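Local coordinates for putative modulator of DNA gyrase (Bacteroides thetaiotaomicron, PDB 1VPB) that belongs to the TldD/PmbA family (peptidase U62) and possibly acts as a metallopeptidase, with a suggested role in modulating DNA gyrase, at the interface of chains A and B. Coordinates in Å, arbitrary orientation; residue numbers count along the deposited sequence, not the author numbering. Chains: chain A/B, putative modulator of DNA gyrase.

The interface of chains A and B. Residues chain A 80-82, 93; chain B 61-63.
The ring of A:Phe93 rests against B:Ser63 and B:Ala62 at the seam between two copies of this TldD/PmbA-family protein, where strand 76-82 of chain A pairs in parallel with strand 58-73 of chain B. Strand pairing across subunits is a recurrent way to join two copies; here the deposited pair is two-fold symmetric, with a twin of this patch, and may be the functional dimer. From helix 87-101, a chi1 of -174° swings the ring away from its backbone N, pointing the CZ end toward the strand seam with N of A:Ser81 in plane at its edge. CB of B:Ser63 lies against a face, 3.7 Å from CE1, while CZ at the ring's edge packs 4.0 Å from CA of B:Ala62. Farther along the strand, the CG2 branch of A:Ile80 meets CB of B:Gln61 at 3.9 Å, the two side chains crossing at a slant.

Beside this apolar layer, A:Ser81 bonds to chain B through both backbone groups. Its N donates to O of B:Gln61 at 3.0 Å, and its O accepts from N of B:Ser63 at 3.1 Å; both donors lie in the carbonyl planes. The ladder ends in a side-chain bond, the hydroxyl OG1 of A:Thr82 donating to O of B:Ser63 at 3.0 Å from well above the carbonyl plane, 39° out of it. A valine in place of A:Thr82 would probably leave this carbonyl without its hydroxyl partner and weaken the end of the ladder. At the opposite rim, the extended B:Gln61 side chain presents OE1 to a water at 2.7 Å, and that water also contacts the backbone O of A:Phe93 at 2.8 Å, linking strand to helix across the subunits.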
loop_
_atom_site.group_PDB
_atom_site.type_symbol
_atom_site.label_atom_id
_atom_site.label_comp_id
_atom_site.label_asym_id
_atom_site.label_seq_id
_atom_site.Cartn_x
_atom_site.Cartn_y
_atom_site.Cartn_z
ATOM N N ILE A 80 1.026 20.919 2.264
ATOM C CA ILE A 80 -0.336 20.744 2.670
ATOM C C ILE A 80 -1.220 20.350 1.466
ATOM O O ILE A 80 -0.907 20.648 0.306
ATOM C CB ILE A 80 -0.914 21.971 3.320
ATOM C CG1 ILE A 80 -1.068 23.154 2.369
ATOM C CG2 ILE A 80 -0.016 22.447 4.534
ATOM C CD1 ILE A 80 -1.532 24.424 3.024
ATOM N N SER A 81 -2.336 19.705 1.744
ATOM C CA SER A 81 -3.216 19.306 0.651
ATOM C C SER A 81 -4.628 19.165 1.163
ATOM O O SER A 81 -4.837 18.706 2.298
ATOM C CB SER A 81 -2.698 17.991 0.085
ATOM O OG SER A 81 -2.983 16.928 0.983
ATOM N N THR A 82 -5.598 19.612 0.352
ATOM C CA THR A 82 -6.976 19.596 0.728
ATOM C C THR A 82 -7.896 19.428 -0.457
ATOM O O THR A 82 -7.558 19.792 -1.612
ATOM C CB THR A 82 -7.304 20.896 1.432
ATOM O OG1 THR A 82 -8.630 20.874 1.903
ATOM C CG2 THR A 82 -7.128 22.125 0.511
ATOM N N PHE A 93 -7.002 26.943 6.364
ATOM C CA PHE A 93 -6.134 25.821 6.128
ATOM C C PHE A 93 -4.744 26.282 5.686
ATOM O O PHE A 93 -3.712 25.756 6.138
ATOM C CB PHE A 93 -6.744 24.897 5.055
ATOM C CG PHE A 93 -5.975 23.619 4.848
ATOM C CD1 PHE A 93 -5.853 22.675 5.860
ATOM C CD2 PHE A 93 -5.358 23.396 3.678
ATOM C CE1 PHE A 93 -5.105 21.543 5.669
ATOM C CE2 PHE A 93 -4.649 22.243 3.464
ATOM C CZ PHE A 93 -4.548 21.325 4.419
ATOM N N GLN B 61 0.293 18.353 6.160
ATOM C CA GLN B 61 -1.049 18.533 6.710
ATOM C C GLN B 61 -2.079 18.273 5.610
ATOM O O GLN B 61 -1.847 18.608 4.460
ATOM C CB GLN B 61 -1.278 19.934 7.270
ATOM C CG GLN B 61 -0.447 20.178 8.514
ATOM C CD GLN B 61 -0.646 21.561 9.102
ATOM O OE1 GLN B 61 -0.793 22.543 8.366
ATOM N NE2 GLN B 61 -0.542 21.659 10.443
ATOM N N ALA B 62 -3.216 17.746 6.000
ATOM C CA ALA B 62 -4.280 17.407 5.047
ATOM C C ALA B 62 -5.628 17.664 5.629
ATOM O O ALA B 62 -5.830 17.491 6.838
ATOM C CB ALA B 62 -4.135 15.952 4.639
ATOM N N SER B 63 -6.589 18.036 4.780
ATOM C CA SER B 63 -7.964 18.231 5.171
ATOM C C SER B 63 -8.832 17.662 4.058
ATOM O O SER B 63 -8.673 18.040 2.910
ATOM C CB SER B 63 -8.285 19.678 5.293
ATOM O OG SER B 63 -9.583 19.825 5.782
HETATM O O HOH W 1 -3.183 23.522 7.695
#